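PDB 5VH2: cadherin-23 from Mus musculus, which probably serves in calcium-dependent cell adhesion and in the mechanotransduction that underlies hearing. Local coordinates for residues 124-135 with 168-179. The protein carries 1 engineered substitution. Residues are numbered along the deposited sequence; the frame is centred on the assembly and turned at random.
Sequences ENLALGTEIVRV and TGVITVKGLVDR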
# COMPACT_ATOMS: atom_id res chain seq x y z
N GLU A 124 14.95 40.95 2.35
CA GLU A 124 16.42 40.82 2.42
C GLU A 124 16.89 40.81 3.85
O GLU A 124 16.25 41.38 4.73
CB GLU A 124 17.13 42.04 1.83
CG GLU A 124 16.81 42.40 0.42
CD GLU A 124 17.15 43.85 0.11
OE1 GLU A 124 17.44 44.64 1.04
OE2 GLU A 124 17.09 44.20 -1.09
N ASN A 125 18.06 40.22 4.05
CA ASN A 125 18.74 40.25 5.34
C ASN A 125 17.84 39.73 6.44
O ASN A 125 17.80 40.25 7.56
CB ASN A 125 19.22 41.69 5.67
CG ASN A 125 20.11 42.27 4.59
OD1 ASN A 125 20.98 41.58 4.04
ND2 ASN A 125 19.84 43.52 4.25
N LEU A 126 17.10 38.68 6.14
CA LEU A 126 16.32 38.03 7.16
C LEU A 126 17.24 37.34 8.15
O LEU A 126 18.28 36.79 7.78
CB LEU A 126 15.38 36.99 6.56
CG LEU A 126 13.88 37.18 6.69
CD1 LEU A 126 13.22 35.93 6.15
CD2 LEU A 126 13.40 37.37 8.13
N ALA A 127 16.83 37.37 9.42
CA ALA A 127 17.64 36.83 10.49
C ALA A 127 17.76 35.32 10.30
O ALA A 127 16.90 34.68 9.70
CB ALA A 127 17.04 37.17 11.85
N LEU A 128 18.88 34.79 10.78
CA LEU A 128 19.17 33.37 10.63
C LEU A 128 18.20 32.58 11.50
O LEU A 128 17.89 32.98 12.60
CB LEU A 128 20.61 33.07 11.04
CG LEU A 128 21.74 33.78 10.25
CD1 LEU A 128 23.08 33.22 10.63
CD2 LEU A 128 21.57 33.67 8.74
N GLY A 129 17.71 31.47 10.97
CA GLY A 129 16.78 30.62 11.68
C GLY A 129 15.34 31.12 11.74
O GLY A 129 14.53 30.59 12.51
N THR A 130 15.00 32.12 10.93
CA THR A 130 13.60 32.52 10.73
C THR A 130 12.84 31.44 9.94
O THR A 130 13.35 30.92 8.91
CB THR A 130 13.53 33.83 9.94
OG1 THR A 130 14.37 34.81 10.56
CG2 THR A 130 12.09 34.36 9.86
N GLU A 131 11.65 31.08 10.42
CA GLU A 131 10.84 30.10 9.72
C GLU A 131 10.14 30.75 8.53
O GLU A 131 9.50 31.79 8.67
CB GLU A 131 9.81 29.45 10.66
CG GLU A 131 10.43 28.57 11.75
CD GLU A 131 9.49 28.38 12.96
OE1 GLU A 131 9.38 27.24 13.54
OE2 GLU A 131 8.85 29.39 13.35
N ILE A 132 10.27 30.12 7.36
CA ILE A 132 9.82 30.67 6.08
C ILE A 132 8.47 30.09 5.64
O ILE A 132 7.58 30.81 5.19
CB ILE A 132 10.85 30.35 4.97
CG1 ILE A 132 12.22 30.92 5.32
CG2 ILE A 132 10.42 30.91 3.62
CD1 ILE A 132 12.16 32.38 5.69
N VAL A 133 8.38 28.77 5.72
CA VAL A 133 7.19 28.02 5.33
C VAL A 133 7.42 26.58 5.80
O VAL A 133 8.55 26.21 6.17
CB VAL A 133 6.95 28.06 3.79
CG1 VAL A 133 7.93 27.16 3.06
CG2 VAL A 133 5.50 27.72 3.42
N ARG A 134 6.37 25.76 5.81
CA ARG A 134 6.52 24.38 6.24
C ARG A 134 5.94 23.38 5.26
O ARG A 134 4.75 23.44 4.92
CB ARG A 134 5.88 24.19 7.59
CG ARG A 134 6.20 22.84 8.17
CD ARG A 134 5.38 22.57 9.41
NE ARG A 134 5.56 21.18 9.81
CZ ARG A 134 5.05 20.65 10.91
NH1 ARG A 134 5.31 19.38 11.19
NH2 ARG A 134 4.31 21.38 11.74
N VAL A 135 6.78 22.44 4.82
CA VAL A 135 6.33 21.37 3.94
C VAL A 135 5.94 20.22 4.84
O VAL A 135 6.67 19.90 5.77
CB VAL A 135 7.42 20.89 2.96
CG1 VAL A 135 6.94 19.68 2.15
CG2 VAL A 135 7.83 22.04 2.06
N THR A 168 10.47 18.03 10.83
CA THR A 168 9.29 18.88 10.78
C THR A 168 8.97 19.32 9.35
O THR A 168 7.83 19.71 9.07
CB THR A 168 9.43 20.12 11.66
OG1 THR A 168 10.48 20.95 11.15
CG2 THR A 168 9.71 19.71 13.11
N GLY A 169 9.96 19.29 8.47
CA GLY A 169 9.76 19.85 7.13
C GLY A 169 9.69 21.37 7.11
O GLY A 169 9.24 21.96 6.11
N VAL A 170 10.13 22.01 8.19
CA VAL A 170 10.15 23.46 8.28
C VAL A 170 11.39 23.96 7.56
O VAL A 170 12.51 23.47 7.82
CB VAL A 170 10.16 23.97 9.75
CG1 VAL A 170 10.43 25.46 9.82
CG2 VAL A 170 8.83 23.68 10.44
N ILE A 171 11.20 24.91 6.64
CA ILE A 171 12.31 25.53 5.94
C ILE A 171 12.66 26.80 6.70
O ILE A 171 11.76 27.59 7.04
CB ILE A 171 11.95 25.85 4.49
CG1 ILE A 171 11.84 24.54 3.69
CG2 ILE A 171 12.98 26.77 3.86
CD1 ILE A 171 11.17 24.70 2.34
N THR A 172 13.96 26.99 6.97
CA THR A 172 14.45 28.16 7.72
C THR A 172 15.52 28.91 6.93
O THR A 172 16.04 28.41 5.92
CB THR A 172 15.06 27.76 9.06
OG1 THR A 172 15.96 26.66 8.86
CG2 THR A 172 13.94 27.40 10.06
N VAL A 173 15.85 30.11 7.38
CA VAL A 173 16.96 30.84 6.79
C VAL A 173 18.30 30.38 7.40
O VAL A 173 18.50 30.38 8.62
CB VAL A 173 16.74 32.36 6.91
CG1 VAL A 173 17.96 33.13 6.49
CG2 VAL A 173 15.57 32.76 6.03
N LYS A 174 19.18 29.95 6.52
CA LYS A 174 20.45 29.35 6.85
C LYS A 174 21.55 30.37 6.71
O LYS A 174 22.37 30.50 7.59
CB LYS A 174 20.72 28.19 5.89
CG LYS A 174 21.98 27.37 6.15
CD LYS A 174 22.03 26.22 5.14
CE LYS A 174 23.45 25.79 4.87
NZ LYS A 174 23.48 24.40 4.36
N GLY A 175 21.55 31.08 5.58
CA GLY A 175 22.52 32.15 5.30
C GLY A 175 21.83 33.47 4.98
O GLY A 175 20.65 33.65 5.25
N LEU A 176 22.59 34.42 4.42
CA LEU A 176 22.07 35.78 4.19
C LEU A 176 21.50 35.95 2.81
O LEU A 176 22.24 35.94 1.84
CB LEU A 176 23.13 36.85 4.49
CG LEU A 176 23.14 37.06 6.03
CD1 LEU A 176 24.43 37.71 6.52
CD2 LEU A 176 21.92 37.85 6.53
N VAL A 177 20.19 36.18 2.74
CA VAL A 177 19.54 36.49 1.47
C VAL A 177 19.77 37.95 1.07
O VAL A 177 19.27 38.89 1.68
CB VAL A 177 18.04 36.13 1.45
CG1 VAL A 177 17.82 34.73 2.02
CG2 VAL A 177 17.19 37.14 2.21
N ASP A 178 20.56 38.10 0.01
CA ASP A 178 20.85 39.38 -0.61
C ASP A 178 20.10 39.38 -1.95
O ASP A 178 20.25 38.45 -2.76
CB ASP A 178 22.37 39.45 -0.77
CG ASP A 178 22.88 40.62 -1.65
OD1 ASP A 178 22.13 41.27 -2.42
OD2 ASP A 178 24.10 40.79 -1.68
N ARG A 179 19.28 40.40 -2.15
CA ARG A 179 18.47 40.56 -3.38
C ARG A 179 19.30 40.51 -4.67
O ARG A 179 18.92 39.85 -5.63
CB ARG A 179 17.76 41.93 -3.34
CG ARG A 179 16.38 41.88 -2.76
CD ARG A 179 15.31 41.38 -3.70
NE ARG A 179 14.99 42.31 -4.78
CZ ARG A 179 13.92 42.19 -5.58
NH1 ARG A 179 13.72 43.08 -6.55
NH2 ARG A 179 13.01 41.23 -5.38
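Val-173 and Ile-132 meet where neighbouring antiparallel strands, 170-173 and 131-134, run through one sheet of a cadherin repeat, a Greek-key beta sandwich. CD1 of Ile-132 comes obliquely onto CG2 of Val-173 (3.4 Å), the methyl that stands beside its own backbone N (chi1 172° sends CG1 anti to that N instead). Leu-126 CD1 crosses to Val-173 CG2 as well, at 3.9 Å. Between the strands, Ile-132 N donates to Ile-171 O, while Ile-171 N donates to Val-133 O; two residues facing one make a beta bulge. Val-133 and Ile-171 then lie side by side, turned inward onto Val-204 of strand 200-209 in the facing sheet. Upstream, the type II turn from Ala-127 to Thr-130 delivers Gly-129 N to a lone pair of Val-173 O (2.7 Å), and Thr-130 O takes Val-173 N. Before the turn, Asn-125 N makes a nearly straight bond to Val-177 O (3.0 Å, 175°). There Glu-124 crosses Arg-179 at about a right angle, its CG and carboxylate against CB and CG of Arg-179 without a salt bridge; the guanidinium turns away to Val-208 O. With an alanine in place of Glu-124, the Arg-179 methylenes would probably lose their cover and its guanidinium a nearby, though not touching, negative charge. At the other end, Arg-134 extends past Val-170, its CG 3.6 Å from Val-170 CG2, and NE donates to Thr-168 O at 2.8 Å, that oxygen lying 23° out of the guanidinium plane.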